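PDB 6BFI: VIN1 from Oscarella pearsei, which binds actin filaments and may play a role in cell-cell adhesion, as a sponge member of the vinculin family. Local coordinates for residues S496-M500 against R540-A545; E324-I328 against A353-L357; L36-L40 against L95-Q99. All coordinates share one frame. Residues are numbered along the deposited sequence.

In the fold
The chain is mainly helical, with no strand, and the three contacts sample packing at different places along its elongated bundles. In contacts 1 and 2, consecutive antiparallel helices pack against each other; contact 3 instead ties an interhelical loop to the C-terminal end of a helix. Contacts 1 and 2 are neighbours, with centres 30 Å apart and nearest atoms about 12 Å apart. Helix 344-375 relates them: it carries segment 353-357 of contact 2, and farther along its Val372 touches Phe499 and Arg540 of contact 1. Contact 3 is remote, its centre 72 Å from contact 1 and 71 Å from contact 2, and it lies across the chain's centre from contact 1.

Contact 1 (S496-M500 against R540-A545); sequences SLEFM and RVIQVA
Two consecutive helices of a helical bundle, 496-519 and 524-550, run as an antiparallel hairpin, and this contact joins the first turn of one to a late turn of the other. Both segments are fully alpha-helical. Their local axes approach to 10.5 Å at 166°, and the register places Met500 CA 6.8 Å from Val541 CA and Ser496 CA 7.0 Å from Val544 CA. The interface is buried and mostly apolar. Val544, in the t rotamer, points toward the opposite helix and lies at the centre of the interface. Phe499, also t with chi2 near -86°, reaches across so that its ring face receives Val544 CG2 in a CH-pi contact, 3.7 Å from the ring centroid and 20° off the normal; Val541 N lies near the plane at the ring's edge. Ser496 (m) completes this side, with OG 4.0 Å from Val544 CG1. Arg540 curls through three m torsions, bringing NH2 3.9 Å from Phe499 CE2, in an oblique approach. Its charge is met by a salt bridge from NH2 to Asp491, while NH1 donates to Gln543 OE1 one turn later (3.2 Å). Around the pair, Val372 of helix 344-375 touches Phe499 and Arg540, and Ile613 of helix 589-615 touches Met500. The CA-to-CB bond of Met500 points sideways, but its mmt conformation turns the thioether inward, with SD 3.7 Å from Val541 CG1. Met500 CE then sits 3.7 Å from Val544 CG1 and 3.6 Å from both Val541 O and Ala545 N.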
ATOM      1  N   SER A 496     -12.139   8.344  13.714  1.00 58.20           N
ATOM      2  CA  SER A 496     -13.393   7.755  14.170  1.00 57.90           C
ATOM      3  C   SER A 496     -14.108   8.652  15.172  1.00 57.18           C
ATOM      4  O   SER A 496     -15.342   8.713  15.180  1.00 55.58           O
ATOM      5  CB  SER A 496     -13.131   6.379  14.771  1.00 63.49           C
ATOM      6  OG  SER A 496     -12.650   5.489  13.777  1.00 71.07           O
ATOM      7  N   LEU A 497     -13.355   9.348  16.031  1.00 59.87           N
ATOM      8  CA  LEU A 497     -13.979  10.247  16.997  1.00 51.60           C
ATOM      9  C   LEU A 497     -14.773  11.342  16.297  1.00 52.14           C
ATOM     10  O   LEU A 497     -15.874  11.700  16.734  1.00 52.90           O
ATOM     11  CB  LEU A 497     -12.914  10.855  17.910  1.00 62.32           C
ATOM     12  CG  LEU A 497     -13.371  11.936  18.894  1.00 60.88           C
ATOM     13  CD1 LEU A 497     -14.538  11.451  19.745  1.00 57.90           C
ATOM     14  CD2 LEU A 497     -12.214  12.371  19.777  1.00 54.80           C
ATOM     15  N   GLU A 498     -14.234  11.880  15.200  1.00 52.01           N
ATOM     16  CA  GLU A 498     -14.976  12.873  14.433  1.00 61.76           C
ATOM     17  C   GLU A 498     -16.235  12.270  13.822  1.00 57.55           C
ATOM     18  O   GLU A 498     -17.285  12.923  13.780  1.00 58.53           O
ATOM     19  CB  GLU A 498     -14.087  13.480  13.347  1.00 62.39           C
ATOM     20  CG  GLU A 498     -12.989  14.389  13.872  1.00 62.79           C
ATOM     21  CD  GLU A 498     -13.525  15.626  14.574  1.00 69.51           C
ATOM     22  OE1 GLU A 498     -14.720  15.950  14.409  1.00 76.25           O
ATOM     23  OE2 GLU A 498     -12.747  16.281  15.297  1.00 69.66           O
ATOM     24  N   PHE A 499     -16.152  11.022  13.345  1.00 51.41           N
ATOM     25  CA  PHE A 499     -17.345  10.353  12.833  1.00 56.77           C
ATOM     26  C   PHE A 499     -18.400  10.213  13.923  1.00 55.86           C
ATOM     27  O   PHE A 499     -19.594  10.405  13.670  1.00 52.74           O
ATOM     28  CB  PHE A 499     -16.982   8.980  12.256  1.00 50.43           C
ATOM     29  CG  PHE A 499     -18.126   8.291  11.550  1.00 50.64           C
ATOM     30  CD1 PHE A 499     -19.041   7.525  12.258  1.00 50.86           C
ATOM     31  CD2 PHE A 499     -18.279   8.406  10.177  1.00 50.89           C
ATOM     32  CE1 PHE A 499     -20.092   6.898  11.614  1.00 56.99           C
ATOM     33  CE2 PHE A 499     -19.328   7.776   9.521  1.00 55.79           C
ATOM     34  CZ  PHE A 499     -20.234   7.020  10.241  1.00 51.59           C
ATOM     35  N   MET A 500     -17.974   9.889  15.147  1.00 57.26           N
ATOM     36  CA  MET A 500     -18.927   9.732  16.240  1.00 60.73           C
ATOM     37  C   MET A 500     -19.533  11.065  16.655  1.00 61.96           C
ATOM     38  O   MET A 500     -20.708  11.115  17.036  1.00 64.60           O
ATOM     39  CB  MET A 500     -18.256   9.054  17.434  1.00 58.87           C
ATOM     40  CG  MET A 500     -17.754   7.648  17.146  1.00 60.05           C
ATOM     41  SD  MET A 500     -19.012   6.604  16.377  1.00 61.47           S
ATOM     42  CE  MET A 500     -18.087   5.092  16.107  1.00 57.70           C
ATOM     43  N   ARG A 540     -24.554   2.620  11.234  1.00 59.82           N
ATOM     44  CA  ARG A 540     -23.248   3.066  10.764  0.89 58.02           C
ATOM     45  C   ARG A 540     -22.317   3.359  11.934  1.00 56.28           C
ATOM     46  O   ARG A 540     -21.113   3.075  11.867  1.00 57.02           O
ATOM     47  CB  ARG A 540     -23.406   4.293   9.865  0.89 60.05           C
ATOM     48  CG  ARG A 540     -23.808   3.942   8.439  0.89 55.63           C
ATOM     49  CD  ARG A 540     -22.671   3.219   7.743  0.89 56.51           C
ATOM     50  NE  ARG A 540     -21.516   4.097   7.579  0.89 56.14           N
ATOM     51  CZ  ARG A 540     -20.254   3.683   7.554  0.89 52.59           C
ATOM     52  NH1 ARG A 540     -19.968   2.396   7.698  0.89 54.66           N
ATOM     53  NH2 ARG A 540     -19.273   4.561   7.396  0.89 51.48           N
ATOM     54  N   VAL A 541     -22.857   3.922  13.019  1.00 54.77           N
ATOM     55  CA  VAL A 541     -22.057   4.098  14.229  1.00 57.50           C
ATOM     56  C   VAL A 541     -21.586   2.744  14.744  1.00 60.11           C
ATOM     57  O   VAL A 541     -20.436   2.590  15.180  1.00 59.76           O
ATOM     58  CB  VAL A 541     -22.863   4.863  15.295  1.00 55.16           C
ATOM     59  CG1 VAL A 541     -22.172   4.788  16.647  1.00 53.50           C
ATOM     60  CG2 VAL A 541     -23.065   6.307  14.871  1.00 53.91           C
ATOM     61  N   ILE A 542     -22.461   1.736  14.676  1.00 61.83           N
ATOM     62  CA  ILE A 542     -22.088   0.386  15.092  1.00 64.31           C
ATOM     63  C   ILE A 542     -20.927  -0.131  14.252  1.00 66.33           C
ATOM     64  O   ILE A 542     -19.948  -0.671  14.781  1.00 67.08           O
ATOM     65  CB  ILE A 542     -23.301  -0.559  15.002  1.00 64.46           C
ATOM     66  CG1 ILE A 542     -24.446  -0.058  15.883  1.00 67.50           C
ATOM     67  CG2 ILE A 542     -22.902  -1.975  15.393  1.00 63.64           C
ATOM     68  CD1 ILE A 542     -24.148  -0.122  17.352  1.00 71.37           C
ATOM     69  N   GLN A 543     -21.020   0.025  12.928  1.00 63.26           N
ATOM     70  CA  GLN A 543     -19.985  -0.507  12.045  1.00 64.95           C
ATOM     71  C   GLN A 543     -18.648   0.190  12.272  1.00 63.99           C
ATOM     72  O   GLN A 543     -17.606  -0.467  12.389  1.00 65.35           O
ATOM     73  CB  GLN A 543     -20.417  -0.371  10.586  1.00 64.29           C
ATOM     74  CG  GLN A 543     -21.659  -1.159  10.226  1.00 69.38           C
ATOM     75  CD  GLN A 543     -22.060  -0.962   8.780  1.00 72.89           C
ATOM     76  OE1 GLN A 543     -21.242  -0.571   7.944  1.00 70.72           O
ATOM     77  NE2 GLN A 543     -23.327  -1.226   8.475  1.00 75.64           N
ATOM     78  N   VAL A 544     -18.657   1.524  12.329  1.00 59.46           N
ATOM     79  CA  VAL A 544     -17.412   2.250  12.563  1.00 58.08           C
ATOM     80  C   VAL A 544     -16.818   1.861  13.912  1.00 54.94           C
ATOM     81  O   VAL A 544     -15.598   1.705  14.048  1.00 54.98           O
ATOM     82  CB  VAL A 544     -17.647   3.767  12.451  1.00 60.27           C
ATOM     83  CG1 VAL A 544     -16.391   4.530  12.842  1.00 58.40           C
ATOM     84  CG2 VAL A 544     -18.064   4.121  11.034  1.00 49.88           C
ATOM     85  N   ALA A 545     -17.670   1.667  14.922  1.00 55.74           N
ATOM     86  CA  ALA A 545     -17.178   1.174  16.204  1.00 59.87           C
ATOM     87  C   ALA A 545     -16.562  -0.213  16.070  1.00 61.22           C
ATOM     88  O   ALA A 545     -15.585  -0.529  16.757  1.00 63.74           O
ATOM     89  CB  ALA A 545     -18.307   1.159  17.235  1.00 51.65           C
TER

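Contact 2 (E324-I328 against A353-L357); sequences ELDQI and AAVKL
Leu325 extends its two methyls over the facing helix, CD2 lying 3.7 Å from Ala353 O and 3.9 Å from Lys356 CB, and CD1 3.9 Å from Leu357 CD1. Its chi1 of -93° falls between wells, with chi2 near t; the CA-to-CB bond points sideways, and it is the end of the side chain that closes the gap. Beside it Ile328 (mt) points toward the partner, placing CG2 3.7 Å from Ala353 CB and CD1 4.1 Å from Lys356 CG. Both segments are regular alpha-helix, with axes 10.3 Å apart at closest approach and a signed crossing angle of -161°; Leu325 CA and Ala353 CA are 6.6 Å apart. They belong to consecutive antiparallel helices, 312-338 and 344-375, of an up-and-down four-helix bundle: Leu357 continues inward onto Phe275 of helix 268-283 and Cys298 of helix 289-306, and Leu325 meets Ile299 of the latter. Toward solvent the contact turns polar. Glu324, fully extended (tt), brings OE1 3.9 Å from Lys356 CD. Lys356 is folded at its base (mmtt), and its NZ stands 4.4 Å from Glu324 OE1, too far for a salt bridge, which NZ instead makes with Glu359 on its own helix.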
ATOM      1  N   GLU A 324      -8.441  33.507   8.005  1.00 71.18           N
ATOM      2  CA  GLU A 324      -7.834  33.909   9.269  1.00 70.97           C
ATOM      3  C   GLU A 324      -6.336  33.632   9.260  1.00 69.01           C
ATOM      4  O   GLU A 324      -5.530  34.483   9.663  1.00 68.05           O
ATOM      5  CB  GLU A 324      -8.508  33.184  10.433  1.00 77.24           C
ATOM      6  CG  GLU A 324      -7.955  33.563  11.799  1.00 84.28           C
ATOM      7  CD  GLU A 324      -8.641  32.829  12.936  1.00 89.09           C
ATOM      8  OE1 GLU A 324      -8.888  31.613  12.800  1.00 87.07           O
ATOM      9  OE2 GLU A 324      -8.941  33.475  13.963  1.00 94.77           O
ATOM     10  N   LEU A 325      -5.945  32.444   8.788  1.00 66.25           N
ATOM     11  CA  LEU A 325      -4.525  32.110   8.723  1.00 66.43           C
ATOM     12  C   LEU A 325      -3.784  33.024   7.756  1.00 68.20           C
ATOM     13  O   LEU A 325      -2.649  33.435   8.030  1.00 69.47           O
ATOM     14  CB  LEU A 325      -4.349  30.644   8.331  1.00 65.82           C
ATOM     15  CG  LEU A 325      -4.218  29.679   9.510  1.00 66.45           C
ATOM     16  CD1 LEU A 325      -4.521  28.253   9.082  1.00 69.80           C
ATOM     17  CD2 LEU A 325      -2.821  29.775  10.108  1.00 66.65           C
ATOM     18  N   ASP A 326      -4.406  33.360   6.622  1.00 69.67           N
ATOM     19  CA  ASP A 326      -3.785  34.304   5.699  1.00 73.36           C
ATOM     20  C   ASP A 326      -3.580  35.665   6.355  1.00 69.84           C
ATOM     21  O   ASP A 326      -2.537  36.304   6.167  1.00 69.07           O
ATOM     22  CB  ASP A 326      -4.631  34.440   4.434  1.00 82.40           C
ATOM     23  CG  ASP A 326      -4.052  33.675   3.260  1.00 90.18           C
ATOM     24  OD1 ASP A 326      -2.809  33.607   3.150  1.00 93.19           O
ATOM     25  OD2 ASP A 326      -4.840  33.145   2.448  1.00 94.11           O
ATOM     26  N   GLN A 327      -4.564  36.123   7.134  1.00 68.86           N
ATOM     27  CA  GLN A 327      -4.414  37.394   7.836  1.00 71.15           C
ATOM     28  C   GLN A 327      -3.259  37.341   8.831  1.00 70.74           C
ATOM     29  O   GLN A 327      -2.445  38.272   8.903  1.00 71.21           O
ATOM     30  CB  GLN A 327      -5.719  37.761   8.542  1.00 71.11           C
ATOM     31  CG  GLN A 327      -5.708  39.132   9.194  1.00 77.26           C
ATOM     32  CD  GLN A 327      -5.623  40.260   8.184  1.00 83.34           C
ATOM     33  OE1 GLN A 327      -5.973  40.092   7.014  1.00 84.02           O
ATOM     34  NE2 GLN A 327      -5.152  41.420   8.631  1.00 85.01           N
ATOM     35  N   ILE A 328      -3.168  36.252   9.601  1.00 68.25           N
ATOM     36  CA  ILE A 328      -2.048  36.092  10.527  1.00 67.36           C
ATOM     37  C   ILE A 328      -0.725  36.111   9.770  1.00 71.91           C
ATOM     38  O   ILE A 328       0.273  36.665  10.249  1.00 79.65           O
ATOM     39  CB  ILE A 328      -2.212  34.802  11.352  1.00 64.66           C
ATOM     40  CG1 ILE A 328      -3.435  34.906  12.266  1.00 66.30           C
ATOM     41  CG2 ILE A 328      -0.965  34.527  12.176  1.00 64.36           C
ATOM     42  CD1 ILE A 328      -3.581  33.740  13.221  1.00 66.40           C
ATOM     43  N   ALA A 353      -0.369  31.030  15.135  1.00 54.39           N
ATOM     44  CA  ALA A 353      -0.570  30.495  13.792  1.00 49.73           C
ATOM     45  C   ALA A 353      -0.427  28.980  13.779  1.00 52.04           C
ATOM     46  O   ALA A 353      -1.157  28.287  13.060  1.00 52.97           O
ATOM     47  CB  ALA A 353       0.413  31.134  12.813  1.00 48.84           C
ATOM     48  N   ALA A 354       0.505  28.447  14.570  1.00 53.98           N
ATOM     49  CA  ALA A 354       0.663  26.998  14.655  1.00 53.83           C
ATOM     50  C   ALA A 354      -0.595  26.348  15.213  1.00 54.18           C
ATOM     51  O   ALA A 354      -1.084  25.342  14.679  1.00 53.25           O
ATOM     52  CB  ALA A 354       1.880  26.653  15.517  1.00 52.57           C
ATOM     53  N   VAL A 355      -1.137  26.919  16.292  1.00 55.16           N
ATOM     54  CA  VAL A 355      -2.378  26.403  16.861  1.00 53.10           C
ATOM     55  C   VAL A 355      -3.499  26.447  15.829  1.00 50.59           C
ATOM     56  O   VAL A 355      -4.256  25.480  15.668  1.00 54.39           O
ATOM     57  CB  VAL A 355      -2.744  27.187  18.136  1.00 55.69           C
ATOM     58  CG1 VAL A 355      -4.016  26.636  18.758  1.00 50.33           C
ATOM     59  CG2 VAL A 355      -1.597  27.135  19.130  1.00 54.05           C
ATOM     60  N   LYS A 356      -3.614  27.563  15.099  1.00 49.81           N
ATOM     61  CA  LYS A 356      -4.645  27.667  14.072  1.00 54.00           C
ATOM     62  C   LYS A 356      -4.435  26.654  12.954  1.00 59.15           C
ATOM     63  O   LYS A 356      -5.405  26.204  12.334  1.00 62.78           O
ATOM     64  CB  LYS A 356      -4.680  29.084  13.503  1.00 55.30           C
ATOM     65  CG  LYS A 356      -5.150  30.126  14.500  1.00 60.16           C
ATOM     66  CD  LYS A 356      -6.470  29.711  15.126  1.00 65.42           C
ATOM     67  CE  LYS A 356      -6.890  30.660  16.232  1.00 69.13           C
ATOM     68  NZ  LYS A 356      -8.109  30.164  16.924  1.00 72.70           N
ATOM     69  N   LEU A 357      -3.184  26.285  12.677  1.00 59.24           N
ATOM     70  CA  LEU A 357      -2.926  25.276  11.657  1.00 56.06           C
ATOM     71  C   LEU A 357      -3.355  23.896  12.139  1.00 54.01           C
ATOM     72  O   LEU A 357      -3.899  23.098  11.362  1.00 58.68           O
ATOM     73  CB  LEU A 357      -1.447  25.291  11.273  1.00 61.17           C
ATOM     74  CG  LEU A 357      -1.085  24.705   9.910  1.00 65.31           C
ATOM     75  CD1 LEU A 357      -2.050  25.204   8.847  1.00 66.62           C
ATOM     76  CD2 LEU A 357       0.340  25.077   9.550  1.00 63.53           C
TER

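Contact 3 (L36-L40 against L95-Q99); sequences LKEDL and LKADQ
Hydrogen bonding dominates, and Lys37 supplies it. From an extended backbone (phi/psi -70/116) its side chain (tptt) reaches across so that NZ donates to the backbone Leu95 O at 2.8 Å and to Gln99 OE1 at 2.7 Å. Gln99 (t, then p) is also held from its other end, NE2 binding Glu32 OE1 of helix 8-32. Irregular segment 36-40 lies between helices 8-32 and 41-59, whereas 95-97 is the last turn of helix 68-97, which Asp98 leaves at -138/130. The ammonium thus fastens an interhelical loop to the C-terminal end of a helix at one end of a helical bundle. The closest CA pairs are Asp39 with Lys96 at 6.2 Å and Lys37 with Gln99 at 8.2 Å. Asp39 meets Lys96 by van der Waals contact, OD1 lying 3.9 Å from Lys96 CD; Lys96 NZ, 5.1 Å from Asp39 OD2, is too far for a salt bridge. The carboxylate (t) caps a backbone N just past the segment, at the turn into helix 41-59, and OD1 bonds Thr41 OG1. Apolar packing lies beneath, where Leu40 and Leu95, both mt, point toward each other with CD1 to CD1 at 4.1 Å; Phe27 also touches Leu40.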
ATOM      1  N   LEU A  36      48.920 -10.299   6.041  1.00 90.99           N
ATOM      2  CA  LEU A  36      49.232 -11.722   6.132  1.00 94.15           C
ATOM      3  C   LEU A  36      48.920 -12.417   4.813  1.00101.36           C
ATOM      4  O   LEU A  36      47.799 -12.322   4.304  1.00 99.14           O
ATOM      5  CB  LEU A  36      48.458 -12.383   7.275  1.00 87.19           C
ATOM      6  CG  LEU A  36      48.711 -13.879   7.475  1.00 86.00           C
ATOM      7  CD1 LEU A  36      50.201 -14.180   7.506  1.00 88.91           C
ATOM      8  CD2 LEU A  36      48.045 -14.364   8.749  1.00 85.31           C
ATOM      9  N   LYS A  37      49.905 -13.116   4.252  1.00111.28           N
ATOM     10  CA  LYS A  37      49.722 -13.805   2.979  1.00111.29           C
ATOM     11  C   LYS A  37      48.791 -14.996   3.163  1.00107.72           C
ATOM     12  O   LYS A  37      49.119 -15.946   3.883  1.00111.42           O
ATOM     13  CB  LYS A  37      51.071 -14.256   2.425  1.00117.14           C
ATOM     14  CG  LYS A  37      50.999 -14.863   1.035  1.00120.44           C
ATOM     15  CD  LYS A  37      50.524 -13.842   0.015  1.00120.37           C
ATOM     16  CE  LYS A  37      50.482 -14.435  -1.383  1.00120.88           C
ATOM     17  NZ  LYS A  37      50.004 -13.444  -2.385  1.00120.67           N
ATOM     18  N   GLU A  38      47.633 -14.950   2.513  1.00 97.31           N
ATOM     19  CA  GLU A  38      46.639 -16.009   2.595  1.00 93.42           C
ATOM     20  C   GLU A  38      46.614 -16.790   1.289  1.00 83.89           C
ATOM     21  O   GLU A  38      46.614 -16.195   0.206  1.00 79.78           O
ATOM     22  CB  GLU A  38      45.254 -15.435   2.896  1.00 95.15           C
ATOM     23  CG  GLU A  38      44.714 -15.803   4.267  1.00 97.93           C
ATOM     24  CD  GLU A  38      44.511 -17.297   4.433  1.00 98.25           C
ATOM     25  OE1 GLU A  38      45.435 -17.974   4.930  1.00100.22           O
ATOM     26  OE2 GLU A  38      43.427 -17.795   4.060  1.00 95.94           O
ATOM     27  N   ASP A  39      46.595 -18.116   1.395  1.00 81.62           N
ATOM     28  CA  ASP A  39      46.506 -18.978   0.224  1.00 80.97           C
ATOM     29  C   ASP A  39      45.048 -19.091  -0.205  1.00 74.12           C
ATOM     30  O   ASP A  39      44.212 -19.608   0.544  1.00 72.41           O
ATOM     31  CB  ASP A  39      47.093 -20.354   0.526  1.00 88.21           C
ATOM     32  CG  ASP A  39      47.071 -21.276  -0.678  1.00 92.55           C
ATOM     33  OD1 ASP A  39      47.107 -20.771  -1.820  1.00 94.44           O
ATOM     34  OD2 ASP A  39      47.019 -22.509  -0.481  1.00 93.45           O
ATOM     35  N   LEU A  40      44.745 -18.609  -1.408  1.00 70.64           N
ATOM     36  CA  LEU A  40      43.379 -18.571  -1.913  1.00 68.04           C
ATOM     37  C   LEU A  40      42.923 -19.895  -2.513  1.00 68.68           C
ATOM     38  O   LEU A  40      41.779 -19.981  -2.974  1.00 68.10           O
ATOM     39  CB  LEU A  40      43.247 -17.460  -2.956  1.00 65.74           C
ATOM     40  CG  LEU A  40      43.817 -16.109  -2.520  1.00 62.30           C
ATOM     41  CD1 LEU A  40      43.736 -15.087  -3.641  1.00 62.94           C
ATOM     42  CD2 LEU A  40      43.088 -15.613  -1.284  1.00 62.27           C
ATOM     43  N   LEU A  95      48.726 -15.619  -7.946  1.00 77.05           N
ATOM     44  CA  LEU A  95      48.799 -14.818  -6.730  1.00 74.32           C
ATOM     45  C   LEU A  95      49.513 -15.560  -5.609  1.00 75.56           C
ATOM     46  O   LEU A  95      50.211 -14.934  -4.804  1.00 76.64           O
ATOM     47  CB  LEU A  95      47.399 -14.387  -6.293  1.00 74.00           C
ATOM     48  CG  LEU A  95      46.755 -13.320  -7.181  1.00 75.95           C
ATOM     49  CD1 LEU A  95      45.445 -12.836  -6.586  1.00 76.99           C
ATOM     50  CD2 LEU A  95      47.709 -12.154  -7.401  1.00 78.58           C
ATOM     51  N   LYS A  96      49.359 -16.886  -5.536  1.00 76.94           N
ATOM     52  CA  LYS A  96      50.178 -17.651  -4.602  1.00 76.91           C
ATOM     53  C   LYS A  96      51.655 -17.512  -4.942  1.00 80.71           C
ATOM     54  O   LYS A  96      52.501 -17.408  -4.044  1.00 78.65           O
ATOM     55  CB  LYS A  96      49.766 -19.123  -4.606  1.00 81.55           C
ATOM     56  CG  LYS A  96      50.606 -19.994  -3.684  1.00 85.17           C
ATOM     57  CD  LYS A  96      50.312 -21.471  -3.878  1.00 90.28           C
ATOM     58  CE  LYS A  96      51.267 -22.330  -3.063  1.00 96.93           C
ATOM     59  NZ  LYS A  96      51.069 -23.783  -3.323  1.00100.79           N
ATOM     60  N   ALA A  97      51.985 -17.496  -6.237  1.00 83.62           N
ATOM     61  CA  ALA A  97      53.376 -17.318  -6.645  1.00 86.78           C
ATOM     62  C   ALA A  97      53.877 -15.920  -6.294  1.00 82.95           C
ATOM     63  O   ALA A  97      54.888 -15.765  -5.601  1.00 81.95           O
ATOM     64  CB  ALA A  97      53.526 -17.591  -8.143  1.00 75.99           C
ATOM     65  N   ASP A  98      53.180 -14.885  -6.765  1.00 80.53           N
ATOM     66  CA  ASP A  98      53.573 -13.506  -6.508  1.00 82.43           C
ATOM     67  C   ASP A  98      52.342 -12.679  -6.173  1.00 75.11           C
ATOM     68  O   ASP A  98      51.353 -12.715  -6.908  1.00 71.46           O
ATOM     69  CB  ASP A  98      54.303 -12.900  -7.713  1.00 91.44           C
ATOM     70  CG  ASP A  98      54.701 -11.452  -7.487  1.00 97.83           C
ATOM     71  OD1 ASP A  98      54.884 -11.059  -6.315  1.00101.42           O
ATOM     72  OD2 ASP A  98      54.834 -10.707  -8.481  1.00 99.31           O
ATOM     73  N   GLN A  99      52.415 -11.928  -5.071  1.00 75.06           N
ATOM     74  CA  GLN A  99      51.281 -11.111  -4.650  1.00 73.87           C
ATOM     75  C   GLN A  99      50.985 -10.008  -5.659  1.00 70.87           C
ATOM     76  O   GLN A  99      49.820  -9.679  -5.911  1.00 69.39           O
ATOM     77  CB  GLN A  99      51.551 -10.520  -3.264  1.00 78.97           C
ATOM     78  CG  GLN A  99      50.613  -9.389  -2.858  1.00 80.25           C
ATOM     79  CD  GLN A  99      49.156  -9.814  -2.811  1.00 82.65           C
ATOM     80  OE1 GLN A  99      48.843 -10.987  -2.596  1.00 85.34           O
ATOM     81  NE2 GLN A  99      48.254  -8.858  -3.015  1.00 79.92           N
TER